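Local coordinates for protein histidine kinase (Paraburkholderia phymatum, PDB 6NB0) that probably transfers the terminal phosphate of ATP to a protein histidine, as a sensor histidine kinase of two-component phosphorelay signalling, at residues A[51-56]-A[251-256]; A[184-189]-A[228-233]. All coordinates share one frame; numbering follows the deposited sequence. Where two conformers were deposited one is given.

Contact 1: residues A[51-56]-A[251-256]; sequences AETALF and LALCKR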
loop_
_atom_site.group_PDB
_atom_site.type_symbol
_atom_site.label_atom_id
_atom_site.label_comp_id
_atom_site.label_asym_id
_atom_site.label_seq_id
_atom_site.Cartn_x
_atom_site.Cartn_y
_atom_site.Cartn_z
ATOM N N ALA A 51 -4.753 -1.428 3.158
ATOM C CA ALA A 51 -3.828 -0.935 2.138
ATOM C C ALA A 51 -2.423 -0.731 2.702
ATOM O O ALA A 51 -1.425 -1.035 2.023
ATOM C CB ALA A 51 -4.370 0.367 1.523
ATOM N N GLU A 52 -2.325 -0.223 3.941
ATOM C CA GLU A 52 -1.036 -0.113 4.631
ATOM C C GLU A 52 -0.363 -1.473 4.763
ATOM O O GLU A 52 0.844 -1.613 4.524
ATOM C CB GLU A 52 -1.231 0.475 6.037
ATOM C CG GLU A 52 -1.755 1.908 6.087
ATOM C CD GLU A 52 -1.896 2.420 7.527
ATOM O OE1 GLU A 52 -2.704 1.860 8.294
ATOM O OE2 GLU A 52 -1.169 3.369 7.893
ATOM N N THR A 53 -1.119 -2.466 5.236
ATOM C CA THR A 53 -0.602 -3.823 5.357
ATOM C C THR A 53 -0.030 -4.308 4.030
ATOM O O THR A 53 1.063 -4.885 3.985
ATOM C CB THR A 53 -1.712 -4.774 5.842
ATOM O OG1 THR A 53 -2.085 -4.403 7.169
ATOM C CG2 THR A 53 -1.183 -6.227 5.897
ATOM N N ALA A 54 -0.775 -4.097 2.941
ATOM C CA ALA A 54 -0.359 -4.599 1.636
ATOM C C ALA A 54 0.845 -3.835 1.123
ATOM O O ALA A 54 1.727 -4.408 0.458
ATOM C CB ALA A 54 -1.517 -4.485 0.647
ATOM N N LEU A 55 0.878 -2.536 1.404
ATOM C CA LEU A 55 2.031 -1.709 1.050
ATOM C C LEU A 55 3.307 -2.273 1.662
ATOM O O LEU A 55 4.309 -2.477 0.965
ATOM C CB LEU A 55 1.791 -0.273 1.535
ATOM C CG LEU A 55 2.975 0.663 1.764
ATOM C CD1 LEU A 55 3.705 0.755 0.470
ATOM C CD2 LEU A 55 2.469 2.045 2.171
ATOM N N PHE A 56 3.300 -2.490 2.974
ATOM C CA PHE A 56 4.497 -2.977 3.638
ATOM C C PHE A 56 4.831 -4.385 3.188
ATOM O O PHE A 56 6.011 -4.746 3.124
ATOM C CB PHE A 56 4.327 -2.923 5.158
ATOM C CG PHE A 56 4.533 -1.546 5.730
ATOM C CD1 PHE A 56 3.549 -0.566 5.600
ATOM C CD2 PHE A 56 5.730 -1.212 6.342
ATOM C CE1 PHE A 56 3.749 0.704 6.092
ATOM C CE2 PHE A 56 5.935 0.058 6.837
ATOM C CZ PHE A 56 4.948 1.021 6.711
ATOM N N LEU A 251 2.921 -10.046 7.606
ATOM C CA LEU A 251 3.226 -9.402 8.885
ATOM C C LEU A 251 4.338 -8.359 8.763
ATOM O O LEU A 251 4.797 -7.827 9.780
ATOM C CB LEU A 251 3.588 -10.462 9.943
ATOM C CG LEU A 251 2.358 -11.264 10.410
ATOM C CD1 LEU A 251 2.710 -12.540 11.187
ATOM C CD2 LEU A 251 1.382 -10.400 11.210
ATOM N N ALA A 252 4.782 -8.075 7.540
ATOM C CA ALA A 252 5.880 -7.148 7.316
ATOM C C ALA A 252 5.675 -5.819 8.045
ATOM O O ALA A 252 6.633 -5.245 8.581
ATOM C CB ALA A 252 6.036 -6.914 5.819
ATOM N N LEU A 253 4.438 -5.302 8.058
ATOM C CA LEU A 253 4.191 -4.018 8.718
ATOM C C LEU A 253 4.568 -4.068 10.200
ATOM O O LEU A 253 5.214 -3.149 10.708
ATOM C CB LEU A 253 2.727 -3.596 8.548
ATOM C CG LEU A 253 2.412 -2.130 8.894
ATOM C CD1 LEU A 253 1.160 -1.669 8.137
ATOM C CD2 LEU A 253 2.174 -1.942 10.367
ATOM N N CYS A 254 4.150 -5.122 10.916
ATOM C CA CYS A 254 4.565 -5.283 12.318
ATOM C C CYS A 254 6.086 -5.261 12.479
ATOM O O CYS A 254 6.624 -4.588 13.365
ATOM C CB CYS A 254 4.016 -6.599 12.879
ATOM S SG CYS A 254 2.212 -6.705 12.786
ATOM N N LYS A 255 6.787 -6.034 11.657
ATOM C CA LYS A 255 8.245 -6.099 11.753
ATOM C C LYS A 255 8.884 -4.748 11.442
ATOM O O LYS A 255 9.785 -4.288 12.166
ATOM C CB LYS A 255 8.776 -7.172 10.800
ATOM C CG LYS A 255 10.311 -7.310 10.791
ATOM C CD LYS A 255 10.743 -8.438 9.856
ATOM C CE LYS A 255 12.262 -8.641 9.885
ATOM N NZ LYS A 255 12.946 -7.656 9.020
ATOM N N ARG A 256 8.443 -4.103 10.356
ATOM C CA ARG A 256 9.040 -2.828 9.965
ATOM C C ARG A 256 8.830 -1.769 11.037
ATOM O O ARG A 256 9.749 -1.003 11.357
ATOM C CB ARG A 256 8.446 -2.361 8.636
ATOM C CG ARG A 256 9.205 -2.848 7.413
ATOM C CD ARG A 256 10.588 -2.259 7.386
ATOM N NE ARG A 256 10.847 -1.492 6.173
ATOM C CZ ARG A 256 11.616 -0.412 6.135
ATOM N NH1 ARG A 256 12.179 0.032 7.252
ATOM N NH2 ARG A 256 11.814 0.229 4.983
HETATM O O HOH W 1 2.516 -6.051 5.981
#
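Leu253 lies over one face of the Phe56 ring where helix 44-68 crosses helix 252-260, a helix-helix packing that joins the long N-terminal helix to the alpha/beta part of this histidine kinase. The segment axes pass 8.8 Å apart at 76°, and the contact is almost wholly apolar. Leu253 CG stands 4.0 Å from the centroid of the Phe56 ring and 20° off its normal, a CH-pi contact displaced toward the CG-CD1 side of the rim. The methyl Leu253 CD1 reaches further, to 3.6 Å from the carbonyl oxygen Glu52 O. This reach follows from a first torsion of -166°, which sets Leu253 CG opposite its own backbone N and directs the branch at helix 44-68. Arg256 CB approaches the ring edge, 3.7 Å from Phe56 CD2. In one of the two conformers of Arg256, its NH2 hydrogen-bonds to Thr123 OG1. Beyond this shell, Arg175 and Glu122, on helices 173-189 and 109-125, and Leu126 also touch Phe56, while Glu52 pairs with Arg49 in its own helix. No direct hydrogen bond links the segments; one water bridges their backbones instead, donating to Thr53 O at 2.7 Å and accepting from Leu253 N at 2.9 Å.

Contact 2: residues A[184-189]-A[228-233]; sequences VTFAVE and HVLENF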
loop_
_atom_site.group_PDB
_atom_site.type_symbol
_atom_site.label_atom_id
_atom_site.label_comp_id
_atom_site.label_asym_id
_atom_site.label_seq_id
_atom_site.Cartn_x
_atom_site.Cartn_y
_atom_site.Cartn_z
ATOM N N VAL A 184 -3.380 -8.024 15.827
ATOM C CA VAL A 184 -4.637 -8.656 16.243
ATOM C C VAL A 184 -5.397 -9.230 15.043
ATOM O O VAL A 184 -5.948 -10.337 15.115
ATOM C CB VAL A 184 -5.518 -7.655 17.028
ATOM C CG1 VAL A 184 -6.808 -8.351 17.527
ATOM C CG2 VAL A 184 -4.727 -7.052 18.244
ATOM N N THR A 185 -5.483 -8.475 13.948
ATOM C CA THR A 185 -6.244 -8.936 12.780
ATOM C C THR A 185 -5.681 -10.249 12.230
ATOM O O THR A 185 -6.438 -11.144 11.823
ATOM C CB THR A 185 -6.225 -7.847 11.705
ATOM O OG1 THR A 185 -6.929 -6.695 12.196
ATOM C CG2 THR A 185 -6.903 -8.316 10.416
ATOM N N PHE A 186 -4.356 -10.377 12.192
ATOM C CA PHE A 186 -3.762 -11.628 11.710
ATOM C C PHE A 186 -4.235 -12.811 12.548
ATOM O O PHE A 186 -4.596 -13.875 12.015
ATOM C CB PHE A 186 -2.229 -11.519 11.737
ATOM C CG PHE A 186 -1.534 -12.778 11.249
ATOM C CD1 PHE A 186 -1.234 -13.800 12.116
ATOM C CD2 PHE A 186 -1.232 -12.929 9.901
ATOM C CE1 PHE A 186 -0.632 -14.984 11.655
ATOM C CE2 PHE A 186 -0.630 -14.089 9.423
ATOM C CZ PHE A 186 -0.319 -15.110 10.299
ATOM N N ALA A 187 -4.199 -12.656 13.876
ATOM C CA ALA A 187 -4.626 -13.741 14.755
ATOM C C ALA A 187 -6.090 -14.068 14.521
ATOM O O ALA A 187 -6.464 -15.248 14.448
ATOM C CB ALA A 187 -4.373 -13.355 16.220
ATOM N N VAL A 188 -6.922 -13.029 14.333
ATOM C CA VAL A 188 -8.341 -13.242 14.046
ATOM C C VAL A 188 -8.506 -14.010 12.738
ATOM O O VAL A 188 -9.294 -14.961 12.657
ATOM C CB VAL A 188 -9.091 -11.895 14.012
ATOM C CG1 VAL A 188 -10.523 -12.095 13.484
ATOM C CG2 VAL A 188 -9.115 -11.291 15.436
ATOM N N GLU A 189 -7.751 -13.615 11.694
ATOM C CA GLU A 189 -7.852 -14.315 10.407
ATOM C C GLU A 189 -7.486 -15.778 10.555
ATOM O O GLU A 189 -8.055 -16.648 9.875
ATOM C CB GLU A 189 -6.948 -13.645 9.358
ATOM C CG GLU A 189 -7.468 -12.294 8.828
ATOM C CD GLU A 189 -8.456 -12.456 7.674
ATOM O OE1 GLU A 189 -9.122 -13.510 7.593
ATOM O OE2 GLU A 189 -8.583 -11.525 6.856
ATOM N N HIS A 228 -13.167 -12.112 5.299
ATOM C CA HIS A 228 -11.750 -11.806 5.443
ATOM C C HIS A 228 -11.531 -10.314 5.280
ATOM O O HIS A 228 -12.334 -9.618 4.657
ATOM C CB HIS A 228 -10.918 -12.557 4.392
ATOM C CG HIS A 228 -10.961 -14.043 4.553
ATOM N ND1 HIS A 228 -10.312 -14.695 5.578
ATOM C CD2 HIS A 228 -11.567 -15.000 3.818
ATOM C CE1 HIS A 228 -10.521 -15.998 5.464
ATOM N NE2 HIS A 228 -11.284 -16.206 4.409
ATOM N N VAL A 229 -10.420 -9.831 5.834
ATOM C CA VAL A 229 -9.958 -8.464 5.627
ATOM C C VAL A 229 -8.634 -8.434 4.859
ATOM O O VAL A 229 -8.461 -7.633 3.938
ATOM C CB VAL A 229 -9.825 -7.733 6.987
ATOM C CG1 VAL A 229 -9.085 -6.424 6.849
ATOM C CG2 VAL A 229 -11.200 -7.478 7.610
ATOM N N LEU A 230 -7.697 -9.309 5.221
ATOM C CA LEU A 230 -6.389 -9.289 4.567
ATOM C C LEU A 230 -6.479 -9.842 3.138
ATOM O O LEU A 230 -7.380 -10.607 2.787
ATOM C CB LEU A 230 -5.371 -10.080 5.405
ATOM C CG LEU A 230 -5.193 -9.579 6.851
ATOM C CD1 LEU A 230 -4.182 -10.438 7.649
ATOM C CD2 LEU A 230 -4.762 -8.070 6.905
ATOM N N GLU A 231 -5.505 -9.461 2.314
ATOM C CA GLU A 231 -5.505 -9.871 0.909
ATOM C C GLU A 231 -5.477 -11.386 0.769
ATOM O O GLU A 231 -4.807 -12.087 1.531
ATOM C CB GLU A 231 -4.297 -9.293 0.176
ATOM C CG GLU A 231 -4.335 -7.815 -0.122
ATOM C CD GLU A 231 -3.045 -7.380 -0.807
ATOM O OE1 GLU A 231 -1.953 -7.643 -0.229
ATOM O OE2 GLU A 231 -3.119 -6.803 -1.914
ATOM N N ASN A 232 -6.176 -11.884 -0.254
ATOM C CA ASN A 232 -6.260 -13.324 -0.464
ATOM C C ASN A 232 -4.875 -13.965 -0.622
ATOM O O ASN A 232 -4.574 -14.996 0.001
ATOM C CB ASN A 232 -7.133 -13.623 -1.679
ATOM C CG ASN A 232 -7.387 -15.107 -1.856
ATOM O OD1 ASN A 232 -6.599 -15.805 -2.484
ATOM N ND2 ASN A 232 -8.493 -15.594 -1.302
ATOM N N PHE A 233 -4.021 -13.402 -1.464
ATOM C CA PHE A 233 -2.717 -14.025 -1.700
ATOM C C PHE A 233 -1.811 -13.907 -0.480
ATOM O O PHE A 233 -0.963 -14.778 -0.253
ATOM C CB PHE A 233 -2.050 -13.395 -2.914
ATOM C CG PHE A 233 -0.622 -13.813 -3.113
ATOM C CD1 PHE A 233 -0.320 -14.995 -3.769
ATOM C CD2 PHE A 233 0.421 -13.013 -2.649
ATOM C CE1 PHE A 233 0.996 -15.386 -3.962
ATOM C CE2 PHE A 233 1.743 -13.398 -2.836
ATOM C CZ PHE A 233 2.030 -14.585 -3.495
#
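Both carboxylate oxygens of Glu189 are engaged by one short loop: three N-H groups from the consecutive residues His228, Val229 and Leu230 converge on a single buried side chain. This is a His-carboxylate hydrogen bond with two backbone donors on the second oxygen, set in the alpha/beta domain, probably the ATP-binding catalytic domain as in other histidine kinases. His228 ND1 donates to Glu189 OE1 over 2.6 Å with an N-H...O angle of 170°, reaching the oxygen on its syn side. Glu189 OE1 lies nearly in the imidazole plane at the ND1 edge, and carboxylate and ring are nearly coplanar (19°). Val229 N lies 2.7 Å from Glu189 OE2, also syn but lifted 32° from the carboxylate plane, whereas Leu230 N, at 2.9 Å from the same OE2, comes in almost straight along the C-O bond. Together with a salt bridge from Arg154 to OE1, these bonds fix the rotation of the carboxylate and would probably stabilise its negative charge. Glu189 is bent at its second torsion, which turns the carboxylate toward the loop. Its CG packs 4.0 Å from Leu230 CD1. Leu230 CD2 rests 4.1 Å from Thr185 CG2, and Leu230 CD1 lies 4.5 Å from Phe186 CD2, oblique to the ring. His228 NE2 is held in turn by the carbonyl of Asp223. The arrangement ties the C-terminal end of helix 173-189 to the loop leading into helix 232-238, with helix 135-154 beside Thr185 and Glu189, and helix 44-68 against Val229 and Leu230.

How the contacts relate
Contacts 1 and 2 lie about 12 Å apart, centre to centre, and share a boundary. Thr53 CG2 of contact 1 packs 4.1 Å from Leu230 CD2 of contact 2, and Leu251 CD2 comes within 3.8 Å of Phe186 CG. A third touch sets Ala54 CB 3.3 Å from Glu231 OE1. Helix 44-68 thus packs against both helix 252-260 and the 228-233 loop. In sequence, both segments of contact 2 fall between those of contact 1, and helices 232-238 and 252-260 follow each other. Neither contact includes a ligand, so no direct role in nucleotide binding can be claimed. Both also reach the second subunit, where Ala51 packs on its counterpart and Phe233 on Thr118 of that chain.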